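Local coordinates for bartonella effector protein (Bep) substrate of VirB T4SS (Bartonella sp. 1-1C, PDB 4PY3), which is a VirB type IV secretion effector whose N-terminal FIC domain, present here, belongs to a family that transfers AMP to proteins, though its own activity is uncertain, at residues L21-K24 with H25-S29; I65-R68 with L69-T73; A77-T80 with R81-F85. All coordinates share one frame; numbering follows the deposited sequence.

Overall arrangement
The three contacts follow one another along the chain. Contact 1 is the loop leading into helix 30-48. Contact 2, at the end of helix 59-70, lies between the other two, its centre about 14 Å from that of contact 1 and about 12 Å from that of contact 3. Lys24 NZ probably bonds Glu71 O at 2.7 Å, and His66 ND1 probably receives Gly78 N at 3.1 Å. Contacts 1 and 3 do not touch; their nearest atoms are about 6 Å apart. Contacts 2 and 3 both reach Ala153-Ala157, which fits the start of the Fic active-site motif, but alanine replaces the usual histidine (153) and acid (157), so catalysis is uncertain.

Contact 1 (L21-K24 with H25-S29)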
ATOM      1  N   LEU A  21      11.291 -11.597   8.676  1.00 32.58           N
ATOM      2  CA  LEU A  21      10.163 -11.080   9.436  1.00 32.20           C
ATOM      3  C   LEU A  21       9.467 -12.229  10.171  1.00 32.07           C
ATOM      4  O   LEU A  21       9.241 -13.305   9.608  1.00 32.44           O
ATOM      5  CB  LEU A  21       9.169 -10.334   8.530  1.00 32.56           C
ATOM      6  CG  LEU A  21       9.600  -8.949   8.036  1.00 33.62           C
ATOM      7  CD1 LEU A  21       8.657  -8.408   6.965  1.00 34.33           C
ATOM      8  CD2 LEU A  21       9.688  -7.951   9.183  1.00 33.86           C
ATOM      9  N   LYS A  22       9.086 -11.975  11.415  1.00 32.28           N
ATOM     10  CA  LYS A  22       8.345 -12.963  12.191  1.00 32.84           C
ATOM     11  C   LYS A  22       7.044 -13.259  11.476  1.00 33.43           C
ATOM     12  O   LYS A  22       6.398 -12.345  10.959  1.00 33.30           O
ATOM     13  CB  LYS A  22       8.032 -12.454  13.599  1.00 33.11           C
ATOM     14  CG  LYS A  22       9.235 -12.318  14.500  1.00 33.29           C
ATOM     15  CD  LYS A  22       8.818 -11.664  15.808  1.00 34.20           C
ATOM     16  CE  LYS A  22       9.958 -11.573  16.801  1.00 34.71           C
ATOM     17  NZ  LYS A  22       9.524 -10.867  18.029  1.00 36.13           N
ATOM     18  N   ASN A  23       6.665 -14.531  11.441  1.00 34.62           N
ATOM     19  CA  ASN A  23       5.457 -14.923  10.739  1.00 35.40           C
ATOM     20  C   ASN A  23       4.813 -16.150  11.354  1.00 37.12           C
ATOM     21  O   ASN A  23       5.477 -16.951  11.995  1.00 38.04           O
ATOM     22  CB  ASN A  23       5.758 -15.175   9.259  1.00 35.63           C
ATOM     23  CG  ASN A  23       6.756 -16.308   9.049  1.00 36.69           C
ATOM     24  OD1 ASN A  23       6.379 -17.477   8.951  1.00 37.61           O
ATOM     25  ND2 ASN A  23       8.033 -15.955   8.958  1.00 36.52           N
ATOM     26  N   LYS A  24       3.515 -16.297  11.117  1.00 38.21           N
ATOM     27  CA  LYS A  24       2.729 -17.369  11.719  1.00 40.18           C
ATOM     28  C   LYS A  24       3.089 -18.749  11.187  1.00 42.22           C
ATOM     29  O   LYS A  24       2.683 -19.749  11.761  1.00 43.98           O
ATOM     30  CB  LYS A  24       1.237 -17.123  11.502  1.00 40.50           C
ATOM     31  CG  LYS A  24       0.730 -15.820  12.094  1.00 39.93           C
ATOM     32  CD  LYS A  24      -0.786 -15.698  11.998  1.00 40.74           C
ATOM     33  CE  LYS A  24      -1.233 -14.343  12.522  1.00 40.70           C
ATOM     34  NZ  LYS A  24      -2.710 -14.160  12.467  1.00 41.81           N
ATOM     35  N   HIS A  25       3.817 -18.803  10.080  1.00 42.85           N
ATOM     36  CA  HIS A  25       4.211 -20.075   9.502  1.00 45.78           C
ATOM     37  C   HIS A  25       5.509 -20.593  10.110  1.00 47.05           C
ATOM     38  O   HIS A  25       5.904 -21.715   9.822  1.00 49.09           O
ATOM     39  CB  HIS A  25       4.382 -19.956   7.985  1.00 46.28           C
ATOM     40  CG  HIS A  25       3.264 -19.232   7.309  1.00 45.79           C
ATOM     41  ND1 HIS A  25       1.978 -19.723   7.275  1.00 46.96           N
ATOM     42  CD2 HIS A  25       3.234 -18.045   6.659  1.00 44.49           C
ATOM     43  CE1 HIS A  25       1.207 -18.876   6.620  1.00 46.02           C
ATOM     44  NE2 HIS A  25       1.944 -17.846   6.239  1.00 44.67           N
ATOM     45  N   ASN A  26       6.172 -19.774  10.927  1.00 46.22           N
ATOM     46  CA  ASN A  26       7.480 -20.106  11.491  1.00 47.43           C
ATOM     47  C   ASN A  26       8.509 -20.379  10.396  1.00 48.38           C
ATOM     48  O   ASN A  26       9.377 -21.221  10.548  1.00 49.84           O
ATOM     49  CB  ASN A  26       7.357 -21.301  12.444  1.00 49.97           C
ATOM     50  CG  ASN A  26       6.339 -21.086  13.552  1.00 50.27           C
ATOM     51  OD1 ASN A  26       5.568 -21.982  13.829  1.00 52.81           O
ATOM     52  ND2 ASN A  26       6.314 -19.904  14.170  1.00 48.76           N
ATOM     53  N   ILE A  27       8.401 -19.651   9.289  1.00 48.35           N
ATOM     54  CA  ILE A  27       9.324 -19.780   8.158  1.00 49.98           C
ATOM     55  C   ILE A  27      10.499 -18.827   8.327  1.00 49.25           C
ATOM     56  O   ILE A  27      10.310 -17.628   8.559  1.00 48.53           O
ATOM     57  CB  ILE A  27       8.614 -19.482   6.819  1.00 50.33           C
ATOM     58  CG1 ILE A  27       7.624 -20.605   6.505  1.00 52.19           C
ATOM     59  CG2 ILE A  27       9.622 -19.346   5.686  1.00 51.74           C
ATOM     60  CD1 ILE A  27       6.701 -20.311   5.342  1.00 52.78           C
ATOM     61  N   MET A  28      11.707 -19.360   8.182  1.00 50.87           N
ATOM     62  CA  MET A  28      12.929 -18.607   8.465  1.00 49.96           C
ATOM     63  C   MET A  28      13.613 -18.088   7.210  1.00 49.83           C
ATOM     64  O   MET A  28      14.433 -17.189   7.286  1.00 49.16           O
ATOM     65  CB  MET A  28      13.900 -19.489   9.244  1.00 51.91           C
ATOM     66  CG  MET A  28      13.307 -20.104  10.498  1.00 52.66           C
ATOM     67  SD  MET A  28      12.668 -18.845  11.620  1.00 52.24           S
ATOM     68  CE  MET A  28      12.683 -19.734  13.178  1.00 53.00           C
ATOM     69  N   SER A  29      13.269 -18.643   6.057  1.00 51.04           N
ATOM     70  CA  SER A  29      13.811 -18.164   4.787  1.00 52.03           C
ATOM     71  C   SER A  29      12.957 -17.006   4.257  1.00 50.53           C
ATOM     72  O   SER A  29      11.750 -17.140   4.099  1.00 49.47           O
ATOM     73  CB  SER A  29      13.848 -19.295   3.757  1.00 54.98           C
ATOM     74  OG  SER A  29      14.093 -18.782   2.464  1.00 56.40           O
TER
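Asn23 folds its amide over the following turn and grips the backbone of Ile27 with both ends. ND2 donates to Ile27 O at 2.9 Å, lying in the plane of that carbonyl on a lone pair. OD1 in turn accepts Ile27 N at 3.0 Å, again on an in-plane lone pair and almost straight, at 171°. The pairing imitates the way one backbone peptide meets another. Asparagine suits the place because it offers a donor and an acceptor side by side. A further bond from ND2 to Leu21 O, 3.0 Å long, uses the remaining amide hydrogen and fixes the rotation of the group. With CG set between the backbone N and the carbonyl carbon (chi1 62°), the amide lies over the turn, where OD1 also takes a weak bond from His25 N. This buried amide is the tight part of the contact, and His25 CB adds to it by coming to 3.3 Å from Asn23 OD1. The histidine ring bonds Thr73 OG1 through NE2 and meets Tyr40 nearly in parallel.

Beneath the asparagine side chain the backbone makes a type I turn from Asn23 to Asn26, closed by Asn26 N to Asn23 O at 3.1 Å. Asn26 then takes the left-handed helical conformation (phi 58°), which asparagine tolerates better than most residues. Here, at exposed Asn26, lies the loose side. Lys24 is exposed too along its extended chain, but its ammonium tip is held by Glu71 O.

The whole turn leads into helix 30-48. Ser29 is its N-cap, with OG receiving Lys32 N, and the side chains of Asn23, His25 and Ile27 rest on that helix at Leu33, Val36 and Lys32.

Contact 2 (I65-R68 with L69-T73)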
ATOM      1  N   ILE A  65      -7.848  -4.172   3.998  1.00 35.13           N
ATOM      2  CA  ILE A  65      -7.252  -4.890   2.882  1.00 34.76           C
ATOM      3  C   ILE A  65      -5.956  -5.558   3.327  1.00 33.95           C
ATOM      4  O   ILE A  65      -5.726  -6.720   3.023  1.00 33.84           O
ATOM      5  CB  ILE A  65      -6.955  -3.963   1.700  1.00 34.85           C
ATOM      6  CG1 ILE A  65      -8.274  -3.513   1.064  1.00 36.03           C
ATOM      7  CG2 ILE A  65      -6.102  -4.662   0.651  1.00 34.82           C
ATOM      8  CD1 ILE A  65      -8.145  -2.234   0.275  1.00 36.31           C
ATOM      9  N   HIS A  66      -5.111  -4.797   4.010  1.00 33.35           N
ATOM     10  CA  HIS A  66      -3.835  -5.302   4.491  1.00 33.08           C
ATOM     11  C   HIS A  66      -4.088  -6.455   5.463  1.00 33.32           C
ATOM     12  O   HIS A  66      -3.418  -7.485   5.402  1.00 32.97           O
ATOM     13  CB  HIS A  66      -3.053  -4.188   5.175  1.00 32.67           C
ATOM     14  CG  HIS A  66      -1.638  -4.545   5.494  1.00 32.36           C
ATOM     15  ND1 HIS A  66      -1.292  -5.300   6.597  1.00 32.18           N
ATOM     16  CD2 HIS A  66      -0.476  -4.264   4.855  1.00 32.37           C
ATOM     17  CE1 HIS A  66       0.016  -5.467   6.628  1.00 31.81           C
ATOM     18  NE2 HIS A  66       0.538  -4.855   5.580  1.00 32.02           N
ATOM     19  N   GLN A  67      -5.101  -6.288   6.313  1.00 33.96           N
ATOM     20  CA  GLN A  67      -5.491  -7.334   7.248  1.00 34.54           C
ATOM     21  C   GLN A  67      -5.827  -8.618   6.489  1.00 35.06           C
ATOM     22  O   GLN A  67      -5.311  -9.689   6.804  1.00 34.97           O
ATOM     23  CB  GLN A  67      -6.680  -6.899   8.105  1.00 35.43           C
ATOM     24  CG  GLN A  67      -6.800  -7.676   9.410  1.00 36.20           C
ATOM     25  CD  GLN A  67      -7.819  -7.093  10.378  1.00 37.20           C
ATOM     26  OE1 GLN A  67      -8.232  -5.941  10.263  1.00 37.46           O
ATOM     27  NE2 GLN A  67      -8.220  -7.897  11.355  1.00 38.12           N
ATOM     28  N   ARG A  68      -6.674  -8.509   5.472  1.00 35.45           N
ATOM     29  CA  ARG A  68      -7.077  -9.682   4.712  1.00 36.18           C
ATOM     30  C   ARG A  68      -5.922 -10.304   3.945  1.00 36.00           C
ATOM     31  O   ARG A  68      -5.828 -11.521   3.845  1.00 36.67           O
ATOM     32  CB  ARG A  68      -8.213  -9.344   3.754  1.00 37.22           C
ATOM     33  CG  ARG A  68      -9.561  -9.163   4.442  1.00 38.03           C
ATOM     34  CD  ARG A  68     -10.032 -10.487   5.017  1.00 38.83           C
ATOM     35  NE  ARG A  68     -11.368 -10.408   5.583  1.00 39.75           N
ATOM     36  CZ  ARG A  68     -11.833 -11.202   6.545  1.00 40.57           C
ATOM     37  NH1 ARG A  68     -11.067 -12.148   7.093  1.00 40.28           N
ATOM     38  NH2 ARG A  68     -13.077 -11.041   6.983  1.00 41.64           N
ATOM     39  N   LEU A  69      -5.053  -9.472   3.398  1.00 35.47           N
ATOM     40  CA  LEU A  69      -3.954  -9.967   2.583  1.00 35.73           C
ATOM     41  C   LEU A  69      -2.916 -10.703   3.406  1.00 35.86           C
ATOM     42  O   LEU A  69      -2.309 -11.640   2.906  1.00 36.56           O
ATOM     43  CB  LEU A  69      -3.268  -8.828   1.831  1.00 35.42           C
ATOM     44  CG  LEU A  69      -4.041  -8.144   0.690  1.00 36.09           C
ATOM     45  CD1 LEU A  69      -3.133  -7.124   0.026  1.00 35.86           C
ATOM     46  CD2 LEU A  69      -4.540  -9.144  -0.332  1.00 37.30           C
ATOM     47  N   PHE A  70      -2.728 -10.290   4.662  1.00 35.33           N
ATOM     48  CA  PHE A  70      -1.610 -10.771   5.464  1.00 35.19           C
ATOM     49  C   PHE A  70      -1.942 -11.439   6.807  1.00 35.27           C
ATOM     50  O   PHE A  70      -1.034 -11.865   7.495  1.00 35.21           O
ATOM     51  CB  PHE A  70      -0.638  -9.619   5.695  1.00 34.55           C
ATOM     52  CG  PHE A  70      -0.050  -9.088   4.426  1.00 34.71           C
ATOM     53  CD1 PHE A  70       0.845  -9.853   3.699  1.00 35.53           C
ATOM     54  CD2 PHE A  70      -0.384  -7.832   3.960  1.00 34.48           C
ATOM     55  CE1 PHE A  70       1.379  -9.376   2.508  1.00 36.01           C
ATOM     56  CE2 PHE A  70       0.141  -7.348   2.780  1.00 34.94           C
ATOM     57  CZ  PHE A  70       1.025  -8.119   2.046  1.00 35.68           C
ATOM     58  N   GLU A  71      -3.216 -11.594   7.148  1.00 35.52           N
ATOM     59  CA  GLU A  71      -3.598 -12.163   8.449  1.00 35.56           C
ATOM     60  C   GLU A  71      -3.192 -13.618   8.656  1.00 36.08           C
ATOM     61  O   GLU A  71      -3.130 -14.083   9.801  1.00 36.22           O
ATOM     62  CB  GLU A  71      -5.096 -11.995   8.728  1.00 36.41           C
ATOM     63  CG  GLU A  71      -6.036 -12.720   7.773  1.00 37.46           C
ATOM     64  CD  GLU A  71      -7.477 -12.227   7.829  1.00 38.23           C
ATOM     65  OE1 GLU A  71      -7.776 -11.223   8.541  1.00 38.30           O
ATOM     66  OE2 GLU A  71      -8.324 -12.857   7.148  1.00 39.29           O
ATOM     67  N   SER A  72      -2.935 -14.351   7.569  1.00 36.07           N
ATOM     68  CA  SER A  72      -2.475 -15.739   7.682  1.00 36.59           C
ATOM     69  C   SER A  72      -0.965 -15.830   7.914  1.00 36.09           C
ATOM     70  O   SER A  72      -0.466 -16.890   8.303  1.00 37.02           O
ATOM     71  CB  SER A  72      -2.846 -16.544   6.442  1.00 37.55           C
ATOM     72  OG  SER A  72      -4.235 -16.791   6.391  1.00 38.24           O
ATOM     73  N   THR A  73      -0.269 -14.714   7.698  1.00 34.71           N
ATOM     74  CA  THR A  73       1.179 -14.653   7.725  1.00 34.33           C
ATOM     75  C   THR A  73       1.736 -13.755   8.833  1.00 33.30           C
ATOM     76  O   THR A  73       2.669 -14.143   9.521  1.00 33.43           O
ATOM     77  CB  THR A  73       1.701 -14.152   6.377  1.00 34.37           C
ATOM     78  OG1 THR A  73       1.329 -15.088   5.364  1.00 35.59           O
ATOM     79  CG2 THR A  73       3.212 -14.010   6.387  1.00 34.48           C
TER
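His66 sets CG opposite its backbone N (chi1 -170°), while Phe70, one turn later, keeps CG beside its own N (chi1 -62°), and the two rings are brought together. Phe70 CD2 sits over the centre of one imidazole face, 3.5 Å from NE2. The planes are inclined at 47°, so this is neither a stack nor a T-shaped pair. A flat heteroaromatic suits position 66: it offers a face to Phe70, stacks with the ring of Phe155 as well, and turns polar edge atoms to the loops, NE2 bonding Ala157 O and ND1 taking Gly78 N, consistent with a proton on NE2.

On the outer side Arg68, bent at its second torsion, sends NH1 to Glu71 OE2 in a salt bridge of 2.8 Å. The carboxylate oxygen lies at the guanidinium edge and uses its syn lone pair, although the two planes stand almost perpendicular. Leu69 N bonds Ile65 O at 2.9 Å, as expected along a helix, and Ile65 CG2 packs on Leu69 CD1 at 3.9 Å.

The buried side of this helix end faces helix 159-173, with Ile65 on Val165 and His66, Leu69 and Phe70 on Thr162, while Phe70 also reaches Cys37 of helix 30-48.

Contact 3 (A77-T80 with R81-F85); sequences AGYT and RDFSF
Tyr79, Phe83 and Phe85 form an aromatic cluster round a type I turn, on the loop that runs from helix 59-70 into the hairpin of strands 85-86 and 92-93, probably the counterpart of the Fic flap. Tyr79 and Phe83 make an offset stack, their planes 16° apart and their centroids 4.0 Å. Tyr79 CD1 lies over the centre of the Phe83 ring, whereas Phe83 CE2 meets the Tyr79 face nearer its rim; the closest atoms, Tyr79 CE1 and Phe83 CZ, are 3.5 Å apart. Phe83 reaches back in this way because its CG is opposite the backbone N (chi1 -173°). Phe85 meets the CD2-CE2 side of the tyrosine ring obliquely, its CD1 lying 3.6 Å from Tyr79 CD2, while Phe83 lies over the CD1-CE1 side.

The turn that brings these rings together is closed by Phe83 N to Thr80 O, at 2.9 Å. Beside it the short side chains of Thr80 and Asp82 point the same way, and Thr80 OG1 donates to Asp82 OD1; the modelled 2.4 Å is unusually short, so the exact length is doubtful.

Arg81, between them, carries its buried guanidinium to the carbonyl oxygens of Val108, Ala153, Ile152 and Met95.

The chemistry is thus divided: the Tyr79-Phe83 stack, held by dispersion between flat, polarisable rings, lies at the exposed side with Phe85 buried beside it, and backbone carbonyls take up the guanidinium hydrogens in the interior. Those neutral dipoles would probably stabilise the arginine cation, tying the turn to Ala153, the position that would hold the first residue of the Fic motif.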
ATOM      1  N   ALA A  77      -0.924  -7.920  10.920  1.00 30.97           N
ATOM      2  CA  ALA A  77      -1.643  -7.570   9.710  1.00 30.99           C
ATOM      3  C   ALA A  77      -2.742  -6.573  10.058  1.00 31.50           C
ATOM      4  O   ALA A  77      -3.483  -6.768  11.021  1.00 32.28           O
ATOM      5  CB  ALA A  77      -2.242  -8.803   9.053  1.00 31.29           C
ATOM      6  N   GLY A  78      -2.812  -5.490   9.297  1.00 31.46           N
ATOM      7  CA  GLY A  78      -3.861  -4.494   9.452  1.00 32.21           C
ATOM      8  C   GLY A  78      -3.454  -3.354  10.364  1.00 32.69           C
ATOM      9  O   GLY A  78      -4.100  -2.298  10.375  1.00 33.13           O
ATOM     10  N   TYR A  79      -2.401  -3.579  11.148  1.00 32.78           N
ATOM     11  CA  TYR A  79      -1.879  -2.576  12.061  1.00 33.51           C
ATOM     12  C   TYR A  79      -0.733  -1.823  11.397  1.00 33.47           C
ATOM     13  O   TYR A  79       0.140  -2.421  10.775  1.00 33.02           O
ATOM     14  CB  TYR A  79      -1.380  -3.207  13.368  1.00 33.83           C
ATOM     15  CG  TYR A  79      -2.457  -3.650  14.339  1.00 34.56           C
ATOM     16  CD1 TYR A  79      -3.350  -2.725  14.893  1.00 35.66           C
ATOM     17  CD2 TYR A  79      -2.577  -4.978  14.719  1.00 34.36           C
ATOM     18  CE1 TYR A  79      -4.326  -3.114  15.799  1.00 36.61           C
ATOM     19  CE2 TYR A  79      -3.557  -5.381  15.608  1.00 35.37           C
ATOM     20  CZ  TYR A  79      -4.420  -4.447  16.160  1.00 36.50           C
ATOM     21  OH  TYR A  79      -5.394  -4.836  17.056  1.00 37.77           O
ATOM     22  N   THR A  80      -0.746  -0.504  11.552  1.00 34.48           N
ATOM     23  CA  THR A  80       0.267   0.356  10.966  1.00 34.85           C
ATOM     24  C   THR A  80       1.499   0.405  11.867  1.00 35.53           C
ATOM     25  O   THR A  80       1.464  -0.059  13.013  1.00 35.93           O
ATOM     26  CB  THR A  80      -0.293   1.764  10.718  1.00 35.70           C
ATOM     27  OG1 THR A  80      -0.920   2.257  11.900  1.00 36.58           O
ATOM     28  CG2 THR A  80      -1.338   1.718   9.614  1.00 35.47           C
ATOM     29  N   ARG A  81       2.600   0.936  11.335  1.00 35.89           N
ATOM     30  CA  ARG A  81       3.896   0.799  12.000  1.00 36.33           C
ATOM     31  C   ARG A  81       4.107   1.815  13.115  1.00 37.44           C
ATOM     32  O   ARG A  81       5.140   1.777  13.802  1.00 38.35           O
ATOM     33  CB  ARG A  81       5.060   0.796  11.000  1.00 36.27           C
ATOM     34  CG  ARG A  81       5.298   2.098  10.286  1.00 36.92           C
ATOM     35  CD  ARG A  81       6.269   1.939   9.119  1.00 36.91           C
ATOM     36  NE  ARG A  81       6.137   3.071   8.199  1.00 37.58           N
ATOM     37  CZ  ARG A  81       6.652   4.286   8.373  1.00 38.44           C
ATOM     38  NH1 ARG A  81       7.378   4.576   9.450  1.00 39.00           N
ATOM     39  NH2 ARG A  81       6.447   5.212   7.439  1.00 38.84           N
ATOM     40  N   ASP A  82       3.127   2.675  13.322  1.00 37.65           N
ATOM     41  CA  ASP A  82       3.059   3.517  14.514  1.00 39.04           C
ATOM     42  C   ASP A  82       2.281   2.842  15.638  1.00 38.72           C
ATOM     43  O   ASP A  82       2.253   3.344  16.765  1.00 40.00           O
ATOM     44  CB  ASP A  82       2.405   4.878  14.193  1.00 40.55           C
ATOM     45  CG  ASP A  82       1.072   4.744  13.498  1.00 40.49           C
ATOM     46  OD1 ASP A  82       0.692   3.634  13.077  1.00 39.90           O
ATOM     47  OD2 ASP A  82       0.401   5.772  13.300  1.00 43.18           O
ATOM     48  N   PHE A  83       1.617   1.735  15.326  1.00 37.01           N
ATOM     49  CA  PHE A  83       0.899   0.990  16.338  1.00 37.03           C
ATOM     50  C   PHE A  83       1.891   0.121  17.128  1.00 36.83           C
ATOM     51  O   PHE A  83       2.641  -0.668  16.542  1.00 35.68           O
ATOM     52  CB  PHE A  83      -0.167   0.108  15.707  1.00 36.17           C
ATOM     53  CG  PHE A  83      -1.056  -0.558  16.708  1.00 36.86           C
ATOM     54  CD1 PHE A  83      -2.190   0.072  17.180  1.00 37.93           C
ATOM     55  CD2 PHE A  83      -0.737  -1.827  17.194  1.00 36.64           C
ATOM     56  CE1 PHE A  83      -3.006  -0.546  18.109  1.00 38.86           C
ATOM     57  CE2 PHE A  83      -1.547  -2.449  18.126  1.00 37.42           C
ATOM     58  CZ  PHE A  83      -2.679  -1.807  18.583  1.00 38.65           C
ATOM     59  N   SER A  84       1.865   0.274  18.443  1.00 37.89           N
ATOM     60  CA  SER A  84       2.722  -0.513  19.310  1.00 38.23           C
ATOM     61  C   SER A  84       2.144  -1.897  19.396  1.00 37.47           C
ATOM     62  O   SER A  84       1.213  -2.110  20.177  1.00 38.45           O
ATOM     63  CB  SER A  84       2.777   0.061  20.747  1.00 40.18           C
ATOM     64  OG  SER A  84       3.872   0.937  20.828  1.00 40.96           O
ATOM     65  N   PHE A  85       2.717  -2.830  18.643  1.00 35.94           N
ATOM     66  CA  PHE A  85       2.134  -4.148  18.506  1.00 35.22           C
ATOM     67  C   PHE A  85       2.784  -5.184  19.427  1.00 35.80           C
ATOM     68  O   PHE A  85       4.000  -5.323  19.447  1.00 35.63           O
ATOM     69  CB  PHE A  85       2.256  -4.639  17.077  1.00 33.63           C
ATOM     70  CG  PHE A  85       1.611  -5.964  16.871  1.00 33.22           C
ATOM     71  CD1 PHE A  85       0.226  -6.051  16.754  1.00 33.27           C
ATOM     72  CD2 PHE A  85       2.362  -7.134  16.858  1.00 32.94           C
ATOM     73  CE1 PHE A  85      -0.392  -7.274  16.596  1.00 33.23           C
ATOM     74  CE2 PHE A  85       1.747  -8.361  16.689  1.00 32.87           C
ATOM     75  CZ  PHE A  85       0.370  -8.439  16.583  1.00 33.04           C
TER